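Local coordinates for protein (S)-ureidoglycine--glyoxylate transaminase (Bacillus subtilis, PDB 3ISL) that transfers the amino group of (S)-ureidoglycine to glyoxylate in purine breakdown, yielding oxalurate and glycine with pyridoxal 5'-phosphate as cofactor, at residues Ile348-Ser353 with Trp362-Met367; Ser81-Glu86 with Tyr108-His113; Gly120-Pro125 with Ile152-Ala157. All blocks are in the same frame, centred on the assembly; numbering follows the deposited sequence.

Contact 1 (Ile348-Ser353 with Trp362-Met367); sequences IEIASS and WRIGTM
Arg-363 meets the chain at Ala-351 and Ser-352 with both its backbone and its guanidinium. The backbones of Ala-351 and Arg-363 form a single antiparallel bridge, a hydrogen-bonded pair in which Ala-351 N reaches Arg-363 O at 3.2 Å and Arg-363 N reaches Ala-351 O at 2.9 Å. Beyond it the arginine chain bends at chi3 (-75°), which brings NE back toward segment 348-353. The guanidinium then offers one edge to Ser-352 O: NH2 makes a straight bond of 3.0 Å to this oxygen, nearly along the C=O axis and in the guanidinium plane, while NE adds a weak one at 3.4 Å. Ala-351 suits its place because its small CB can lie over a face of the guanidinium, 4.0 Å from NH2. NH1 turns elsewhere, to Thr-147 O. An alanine in place of Arg-363 would probably leave Ser-352 O without its two side-chain donors, and Thr-147 O and Ala-351 CB without the guanidinium beside them. The side chain of Arg-363 lies about 7 Å from the bound pyridoxal phosphate, a position consistent with that of the arginine that receives the substrate carboxylate in related aminotransferases.

Ile-350 supplies the apolar half. Its CD1 stands over the five-membered ring of Trp-362 in a CH-pi contact, 4.0 Å from the ring centroid, and its CG2 meets Ile-364 CG1 at 4.0 Å. A branched side chain is well suited to touching both neighbours of Arg-363. The indole is pinned by a hydrogen bond from NE1 to Gly-335 O. In this C-terminal small domain of the fold-type I aminotransferases, strand 361-365 pairs antiparallel with strand 324-328, while Ile-350 and Trp-362 pack on helices 335-346 and 373-389.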
loop_
_atom_site.group_PDB
_atom_site.type_symbol
_atom_site.label_atom_id
_atom_site.label_comp_id
_atom_site.label_asym_id
_atom_site.label_seq_id
_atom_site.Cartn_x
_atom_site.Cartn_y
_atom_site.Cartn_z
ATOM N N ILE A 348 -6.769 -22.495 -14.345
ATOM C CA ILE A 348 -5.453 -22.015 -14.818
ATOM C C ILE A 348 -5.532 -20.594 -15.340
ATOM O O ILE A 348 -6.411 -20.294 -16.148
ATOM C CB ILE A 348 -4.938 -22.896 -15.984
ATOM C CG1 ILE A 348 -4.574 -24.289 -15.439
ATOM C CG2 ILE A 348 -3.749 -22.211 -16.705
ATOM C CD1 ILE A 348 -4.225 -25.309 -16.638
ATOM N N GLU A 349 -4.635 -19.713 -14.895
ATOM C CA GLU A 349 -4.720 -18.315 -15.356
ATOM C C GLU A 349 -3.534 -17.950 -16.214
ATOM O O GLU A 349 -2.416 -18.090 -15.766
ATOM C CB GLU A 349 -4.803 -17.312 -14.171
ATOM C CG GLU A 349 -5.454 -15.997 -14.632
ATOM C CD GLU A 349 -5.184 -14.821 -13.656
ATOM O OE1 GLU A 349 -4.539 -15.055 -12.631
ATOM O OE2 GLU A 349 -5.629 -13.685 -13.911
ATOM N N ILE A 350 -3.810 -17.522 -17.445
ATOM C CA ILE A 350 -2.834 -16.880 -18.354
ATOM C C ILE A 350 -3.356 -15.494 -18.730
ATOM O O ILE A 350 -4.520 -15.186 -18.540
ATOM C CB ILE A 350 -2.496 -17.725 -19.650
ATOM C CG1 ILE A 350 -3.700 -17.765 -20.612
ATOM C CG2 ILE A 350 -1.899 -19.126 -19.219
ATOM C CD1 ILE A 350 -3.469 -18.667 -21.967
ATOM N N ALA A 351 -2.474 -14.667 -19.258
ATOM C CA ALA A 351 -2.805 -13.268 -19.540
ATOM C C ALA A 351 -3.152 -13.062 -21.008
ATOM O O ALA A 351 -2.538 -13.669 -21.883
ATOM C CB ALA A 351 -1.640 -12.393 -19.108
ATOM N N SER A 352 -4.130 -12.205 -21.283
ATOM C CA SER A 352 -4.328 -11.706 -22.641
ATOM C C SER A 352 -3.470 -10.456 -22.791
ATOM O O SER A 352 -2.730 -10.090 -21.883
ATOM C CB SER A 352 -5.799 -11.345 -22.902
ATOM O OG SER A 352 -6.540 -12.469 -23.377
ATOM N N SER A 353 -3.566 -9.807 -23.945
ATOM C CA SER A 353 -3.002 -8.485 -24.140
ATOM C C SER A 353 -4.117 -7.484 -24.396
ATOM O O SER A 353 -5.142 -7.812 -25.028
ATOM C CB SER A 353 -2.079 -8.497 -25.335
ATOM O OG SER A 353 -0.908 -9.209 -25.035
ATOM N N TRP A 362 -1.091 -14.570 -26.248
ATOM C CA TRP A 362 -1.262 -14.794 -24.791
ATOM C C TRP A 362 0.082 -14.625 -24.193
ATOM O O TRP A 362 1.053 -14.874 -24.871
ATOM C CB TRP A 362 -1.736 -16.195 -24.437
ATOM C CG TRP A 362 -3.039 -16.613 -25.044
ATOM C CD1 TRP A 362 -4.327 -16.242 -24.655
ATOM C CD2 TRP A 362 -3.195 -17.566 -26.109
ATOM N NE1 TRP A 362 -5.273 -16.918 -25.456
ATOM C CE2 TRP A 362 -4.602 -17.726 -26.347
ATOM C CE3 TRP A 362 -2.283 -18.282 -26.904
ATOM C CZ2 TRP A 362 -5.112 -18.585 -27.377
ATOM C CZ3 TRP A 362 -2.781 -19.139 -27.921
ATOM C CH2 TRP A 362 -4.192 -19.260 -28.160
ATOM N N ARG A 363 0.142 -14.226 -22.915
ATOM C CA ARG A 363 1.410 -14.143 -22.215
ATOM C C ARG A 363 1.425 -15.131 -21.054
ATOM O O ARG A 363 0.599 -15.064 -20.154
ATOM C CB ARG A 363 1.682 -12.709 -21.729
ATOM C CG ARG A 363 1.750 -11.708 -22.859
ATOM C CD ARG A 363 1.904 -10.305 -22.331
ATOM N NE ARG A 363 0.652 -9.836 -21.788
ATOM C CZ ARG A 363 0.544 -9.108 -20.681
ATOM N NH1 ARG A 363 1.608 -8.733 -19.999
ATOM N NH2 ARG A 363 -0.649 -8.733 -20.277
ATOM N N ILE A 364 2.389 -16.047 -21.057
ATOM C CA ILE A 364 2.416 -17.030 -19.987
ATOM C C ILE A 364 3.636 -16.635 -19.133
ATOM O O ILE A 364 4.747 -16.611 -19.651
ATOM C CB ILE A 364 2.526 -18.438 -20.484
ATOM C CG1 ILE A 364 1.396 -18.733 -21.513
ATOM C CG2 ILE A 364 2.608 -19.478 -19.276
ATOM C CD1 ILE A 364 1.382 -20.156 -22.100
ATOM N N GLY A 365 3.380 -16.307 -17.858
ATOM C CA GLY A 365 4.414 -15.926 -16.874
ATOM C C GLY A 365 4.955 -17.199 -16.243
ATOM O O GLY A 365 4.192 -18.191 -16.087
ATOM N N THR A 366 6.259 -17.243 -15.959
ATOM C CA THR A 366 6.870 -18.362 -15.193
ATOM C C THR A 366 7.722 -17.617 -14.178
ATOM O O THR A 366 8.908 -17.520 -14.351
ATOM C CB THR A 366 7.796 -19.294 -16.081
ATOM O OG1 THR A 366 8.598 -18.476 -16.944
ATOM C CG2 THR A 366 6.984 -20.235 -16.953
ATOM N N MET A 367 7.100 -17.046 -13.146
ATOM C CA MET A 367 7.769 -16.184 -12.187
ATOM C C MET A 367 7.685 -16.727 -10.758
ATOM O O MET A 367 6.582 -17.102 -10.318
ATOM C CB MET A 367 7.038 -14.799 -12.145
ATOM C CG MET A 367 7.108 -13.996 -13.497
ATOM S SD MET A 367 5.965 -12.639 -13.397
ATOM C CE MET A 367 6.760 -11.459 -14.529
#

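Contact 2 (Ser81-Glu86 with Tyr108-His113); sequences SVIEPE and YGANVH
Ile-83 reaches Tyr-108 and Ala-110 through CG2, which its side chain holds anti to the backbone N while CG1 lies beside that nitrogen (chi1 -70°). The backbone points Tyr-108 CB at the isoleucine, 4.0 Å from CG2, and chi1 (-71°) sets CG anti to the carbonyl carbon; the ring then leads away to Glu-76, whose OE1 is hydrogen-bonded to the phenol OH. Two helix-to-strand turns of the large aminotransferase domain meet here: one leads from helix 71-82 to strand 88-93, the other closes helix 96-107 before strand 111-116. The second turn is a Schellman motif with Gly-109 as its C-prime residue, in which Ala-110 N bonds to Ala-105 O and Gly-109 N to Glu-106 O.

Glycine is called for twice over at this place. At its backbone angles, with positive phi (91°), a CB would be jammed against the preceding carbonyl oxygen, and such a CB would also lie 2.9 Å from Pro-85 CA, a clash. Without it the turns approach until the CA atoms of Pro-85 and Gly-109 are 4.0 Å apart. Ala-110, with just a methyl, packs against Ile-83, its CB 3.8 Å from CG2, and it also touches Val-89 of strand 88-93. Pro-85 lays its ring near Tyr-108 O, whereas the carboxylate of Glu-86 extends from an exposed residue, a fitting place for a charge. One carbonyl joins the backbones: Gly-109 O receives a CA-H contact from Pro-85 CA at 3.3 Å and a nearly straight hydrogen bond from Glu-86 N at 2.7 Å, the nitrogen standing above the carbonyl plane.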
loop_
_atom_site.group_PDB
_atom_site.type_symbol
_atom_site.label_atom_id
_atom_site.label_comp_id
_atom_site.label_asym_id
_atom_site.label_seq_id
_atom_site.Cartn_x
_atom_site.Cartn_y
_atom_site.Cartn_z
ATOM N N SER A 81 10.546 12.458 -6.368
ATOM C CA SER A 81 11.509 13.025 -5.435
ATOM C C SER A 81 12.704 13.631 -6.193
ATOM O O SER A 81 13.381 14.478 -5.684
ATOM C CB SER A 81 11.945 11.960 -4.429
ATOM O OG SER A 81 12.768 10.991 -5.095
ATOM N N VAL A 82 12.869 13.248 -7.453
ATOM C CA VAL A 82 14.033 13.609 -8.238
ATOM C C VAL A 82 13.715 14.584 -9.419
ATOM O O VAL A 82 14.616 15.076 -10.069
ATOM C CB VAL A 82 14.694 12.262 -8.617
ATOM C CG1 VAL A 82 14.677 11.959 -10.035
ATOM C CG2 VAL A 82 15.956 11.986 -7.774
ATOM N N ILE A 83 12.429 14.921 -9.619
ATOM C CA ILE A 83 11.976 15.759 -10.716
ATOM C C ILE A 83 11.433 17.057 -10.241
ATOM O O ILE A 83 10.496 17.068 -9.450
ATOM C CB ILE A 83 10.905 15.085 -11.574
ATOM C CG1 ILE A 83 11.559 13.946 -12.368
ATOM C CG2 ILE A 83 10.301 16.121 -12.576
ATOM C CD1 ILE A 83 10.587 13.079 -13.122
ATOM N N GLU A 84 12.037 18.150 -10.698
ATOM C CA GLU A 84 11.457 19.493 -10.522
ATOM C C GLU A 84 10.904 19.946 -11.887
ATOM O O GLU A 84 11.429 19.542 -12.921
ATOM C CB GLU A 84 12.537 20.485 -10.050
ATOM C CG GLU A 84 12.814 20.486 -8.519
ATOM C CD GLU A 84 14.260 20.970 -8.203
ATOM O OE1 GLU A 84 14.854 21.623 -9.081
ATOM O OE2 GLU A 84 14.810 20.667 -7.101
ATOM N N PRO A 85 9.847 20.786 -11.896
ATOM C CA PRO A 85 9.329 21.221 -13.191
ATOM C C PRO A 85 10.466 21.655 -14.103
ATOM O O PRO A 85 11.437 22.237 -13.615
ATOM C CB PRO A 85 8.442 22.452 -12.816
ATOM C CG PRO A 85 7.887 22.019 -11.474
ATOM C CD PRO A 85 9.123 21.421 -10.784
ATOM N N GLU A 86 10.340 21.350 -15.399
ATOM C CA GLU A 86 11.340 21.662 -16.453
ATOM C C GLU A 86 12.650 20.831 -16.473
ATOM O O GLU A 86 13.408 20.913 -17.447
ATOM C CB GLU A 86 11.588 23.191 -16.628
ATOM C CG GLU A 86 10.259 23.996 -16.837
ATOM C CD GLU A 86 10.436 25.508 -16.830
ATOM O OE1 GLU A 86 11.595 25.969 -16.959
ATOM O OE2 GLU A 86 9.411 26.252 -16.720
ATOM N N TYR A 108 4.767 15.352 -13.028
ATOM C CA TYR A 108 5.622 16.140 -12.102
ATOM C C TYR A 108 6.312 17.356 -12.746
ATOM O O TYR A 108 7.167 17.999 -12.149
ATOM C CB TYR A 108 6.576 15.249 -11.279
ATOM C CG TYR A 108 5.782 14.466 -10.254
ATOM C CD1 TYR A 108 5.387 15.078 -9.045
ATOM C CD2 TYR A 108 5.328 13.173 -10.523
ATOM C CE1 TYR A 108 4.582 14.421 -8.123
ATOM C CE2 TYR A 108 4.551 12.487 -9.600
ATOM C CZ TYR A 108 4.167 13.160 -8.376
ATOM O OH TYR A 108 3.416 12.547 -7.408
ATOM N N GLY A 109 5.921 17.677 -13.969
ATOM C CA GLY A 109 6.421 18.925 -14.601
ATOM C C GLY A 109 7.702 18.776 -15.440
ATOM O O GLY A 109 8.257 19.771 -15.914
ATOM N N ALA A 110 8.157 17.541 -15.631
ATOM C CA ALA A 110 9.331 17.278 -16.476
ATOM C C ALA A 110 9.062 17.599 -17.935
ATOM O O ALA A 110 7.962 17.389 -18.417
ATOM C CB ALA A 110 9.758 15.814 -16.364
ATOM N N ASN A 111 10.076 18.099 -18.634
ATOM C CA ASN A 111 10.077 18.068 -20.080
ATOM C C ASN A 111 10.527 16.653 -20.512
ATOM O O ASN A 111 11.690 16.317 -20.403
ATOM C CB ASN A 111 11.010 19.178 -20.593
ATOM C CG ASN A 111 11.124 19.237 -22.126
ATOM O OD1 ASN A 111 11.997 19.949 -22.645
ATOM N ND2 ASN A 111 10.243 18.529 -22.857
ATOM N N VAL A 112 9.595 15.838 -20.995
ATOM C CA VAL A 112 9.893 14.476 -21.396
ATOM C C VAL A 112 10.424 14.378 -22.841
ATOM O O VAL A 112 9.786 14.884 -23.783
ATOM C CB VAL A 112 8.647 13.569 -21.206
ATOM C CG1 VAL A 112 8.887 12.178 -21.731
ATOM C CG2 VAL A 112 8.272 13.485 -19.758
ATOM N N HIS A 113 11.580 13.733 -23.016
ATOM C CA HIS A 113 12.076 13.348 -24.365
ATOM C C HIS A 113 11.864 11.835 -24.501
ATOM O O HIS A 113 12.452 11.044 -23.718
ATOM C CB HIS A 113 13.557 13.755 -24.541
ATOM C CG HIS A 113 13.836 15.193 -24.200
ATOM N ND1 HIS A 113 13.842 15.674 -22.898
ATOM C CD2 HIS A 113 14.149 16.251 -24.985
ATOM C CE1 HIS A 113 14.143 16.962 -22.902
ATOM N NE2 HIS A 113 14.326 17.337 -24.153
#

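Contact 3 (Gly120-Pro125 with Ile152-Ala157); sequences GTVFDP and IHPLKA
The imidazole of His-153 lies against Val-122 with a face and against Phe-123 with its rim, and this histidine carries the most buried surface of any residue here. Val-122 CB makes the close approach, 3.5 Å from ND1, and CG2 lies farther off over the face. A branched, purely apolar residue suits this spot, since its other methyl, CG1, can still lie 3.7 Å from Ile-152 O. Phe-123 meets the imidazole edge instead. Its CB lies in the plane of that ring, 3.5 Å from CE1, and CE1 in turn lies in the plane of the phenyl ring near CD2. CE1 also comes obliquely to 3.1 Å from Phe-123 N, an approach that is not a hydrogen bond. The two rings are thus rim to rim, centroids 6.0 Å apart and planes at 35°, with neither stacked on the other. His-153 CG is anti to the backbone N (chi1 -152°), and from there the ring reaches segment 120-125.

Farther along, Pro-125 CB packs on Ala-157 CB at 4.1 Å, and the proline's CG lies loosely against Pro-154 CB. Pro-125 and Ala-157 stand in the first turns of helices 125-135 and 156-164 of the class-V aminotransferase large domain. Asp-124 occupies the N-cap of the first, its OD1 accepting a hydrogen bond from Glu-126 N. Pro-125 follows directly, where a helix asks no N-H of its residue, and the small Ala-157 lets the helix starts approach.

In the next shell, Tyr-94 meets the His-153 ring with planes at about 55°, and Ile-128 of helix 125-135 touches both His-153 and Phe-123. The two segments are tied to their surroundings by backbone bonds of Gly-120 to Asp-316, Ile-152 to Cys-319 and His-153 to His-144.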
loop_
_atom_site.group_PDB
_atom_site.type_symbol
_atom_site.label_atom_id
_atom_site.label_comp_id
_atom_site.label_asym_id
_atom_site.label_seq_id
_atom_site.Cartn_x
_atom_site.Cartn_y
_atom_site.Cartn_z
ATOM N N GLY A 120 8.000 -5.538 -29.374
ATOM C CA GLY A 120 8.545 -6.860 -29.663
ATOM C C GLY A 120 10.035 -6.787 -29.948
ATOM O O GLY A 120 10.692 -7.820 -30.091
ATOM N N THR A 121 10.572 -5.570 -30.061
ATOM C CA THR A 121 12.009 -5.396 -30.243
ATOM C C THR A 121 12.520 -4.514 -29.081
ATOM O O THR A 121 11.706 -4.083 -28.204
ATOM C CB THR A 121 12.368 -4.746 -31.640
ATOM O OG1 THR A 121 12.122 -3.340 -31.593
ATOM C CG2 THR A 121 11.543 -5.359 -32.822
ATOM N N VAL A 122 13.830 -4.246 -29.062
ATOM C CA VAL A 122 14.447 -3.313 -28.085
ATOM C C VAL A 122 15.351 -2.324 -28.867
ATOM O O VAL A 122 15.643 -2.561 -30.014
ATOM C CB VAL A 122 15.273 -4.039 -26.937
ATOM C CG1 VAL A 122 14.411 -5.051 -26.125
ATOM C CG2 VAL A 122 16.582 -4.720 -27.475
ATOM N N PHE A 123 15.843 -1.279 -28.209
ATOM C CA PHE A 123 16.842 -0.353 -28.781
ATOM C C PHE A 123 18.262 -0.938 -28.878
ATOM O O PHE A 123 18.654 -1.728 -28.038
ATOM C CB PHE A 123 16.912 0.914 -27.919
ATOM C CG PHE A 123 15.619 1.701 -27.911
ATOM C CD1 PHE A 123 15.359 2.623 -28.910
ATOM C CD2 PHE A 123 14.672 1.495 -26.914
ATOM C CE1 PHE A 123 14.166 3.373 -28.904
ATOM C CE2 PHE A 123 13.486 2.226 -26.858
ATOM C CZ PHE A 123 13.221 3.177 -27.880
ATOM N N ASP A 124 19.020 -0.532 -29.894
ATOM C CA ASP A 124 20.461 -0.660 -29.842
ATOM C C ASP A 124 20.892 0.359 -28.782
ATOM O O ASP A 124 20.556 1.502 -28.959
ATOM C CB ASP A 124 21.046 -0.213 -31.177
ATOM C CG ASP A 124 22.515 -0.460 -31.247
ATOM O OD1 ASP A 124 23.223 -0.237 -30.254
ATOM O OD2 ASP A 124 22.977 -0.922 -32.273
ATOM N N PRO A 125 21.660 -0.047 -27.714
ATOM C CA PRO A 125 22.037 0.935 -26.701
ATOM C C PRO A 125 22.804 2.131 -27.265
ATOM O O PRO A 125 22.738 3.212 -26.660
ATOM C CB PRO A 125 22.958 0.126 -25.720
ATOM C CG PRO A 125 22.441 -1.310 -25.838
ATOM C CD PRO A 125 22.167 -1.396 -27.352
ATOM N N ILE A 152 13.270 -8.047 -22.649
ATOM C CA ILE A 152 14.176 -7.553 -21.648
ATOM C C ILE A 152 15.267 -6.760 -22.367
ATOM O O ILE A 152 15.785 -7.171 -23.442
ATOM C CB ILE A 152 14.702 -8.700 -20.709
ATOM C CG1 ILE A 152 15.419 -8.128 -19.487
ATOM C CG2 ILE A 152 15.491 -9.736 -21.432
ATOM C CD1 ILE A 152 15.757 -9.242 -18.369
ATOM N N HIS A 153 15.568 -5.600 -21.795
ATOM C CA HIS A 153 16.541 -4.617 -22.376
ATOM C C HIS A 153 17.914 -4.626 -21.667
ATOM O O HIS A 153 17.934 -4.569 -20.432
ATOM C CB HIS A 153 15.962 -3.207 -22.256
ATOM C CG HIS A 153 16.459 -2.291 -23.314
ATOM N ND1 HIS A 153 15.643 -1.788 -24.306
ATOM C CD2 HIS A 153 17.710 -1.883 -23.609
ATOM C CE1 HIS A 153 16.365 -1.071 -25.142
ATOM N NE2 HIS A 153 17.624 -1.121 -24.746
ATOM N N PRO A 154 19.058 -4.715 -22.430
ATOM C CA PRO A 154 20.389 -4.544 -21.856
ATOM C C PRO A 154 20.517 -3.167 -21.194
ATOM O O PRO A 154 20.103 -2.113 -21.785
ATOM C CB PRO A 154 21.328 -4.649 -23.097
ATOM C CG PRO A 154 20.576 -5.583 -23.974
ATOM C CD PRO A 154 19.157 -5.134 -23.850
ATOM N N LEU A 155 21.035 -3.157 -19.972
ATOM C CA LEU A 155 21.157 -1.899 -19.224
ATOM C C LEU A 155 22.577 -1.336 -18.969
ATOM O O LEU A 155 22.693 -0.186 -18.620
ATOM C CB LEU A 155 20.414 -1.997 -17.872
ATOM C CG LEU A 155 18.931 -2.386 -17.933
ATOM C CD1 LEU A 155 18.425 -2.474 -16.507
ATOM C CD2 LEU A 155 18.039 -1.462 -18.840
ATOM N N LYS A 156 23.614 -2.156 -19.036
ATOM C CA LYS A 156 24.932 -1.755 -18.553
ATOM C C LYS A 156 25.497 -0.572 -19.387
ATOM O O LYS A 156 26.028 0.406 -18.829
ATOM C CB LYS A 156 25.941 -2.947 -18.597
ATOM C CG LYS A 156 27.425 -2.706 -18.088
ATOM C CD LYS A 156 28.148 -4.132 -17.949
ATOM C CE LYS A 156 29.658 -4.117 -17.567
ATOM N NZ LYS A 156 29.791 -3.100 -16.509
ATOM N N ALA A 157 25.435 -0.704 -20.704
ATOM C CA ALA A 157 26.055 0.337 -21.573
ATOM C C ALA A 157 25.328 1.692 -21.323
ATOM O O ALA A 157 25.951 2.783 -21.264
ATOM C CB ALA A 157 26.044 -0.119 -23.073
#

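Contact 1 is buried, contact 2 partly so, and contact 3 lies at the surface. Contacts 1 and 2 stand on opposite sides of the chain's centre, 34 Å apart between centres. Contact 1 joins a strand and a loop by a single antiparallel bridge near the cofactor and mixes charged, polar and apolar partners. Contacts 2 and 3 belong to the large domain and both involve connections of strand 111-116: 108-113 leads into it and 120-125 leaves it. They differ in chemistry, since contact 2 relies on a glycine turn and one backbone hydrogen bond, whereas contact 3 rests on van der Waals packing between its segments. All three belong to the class-V aminotransferase fold.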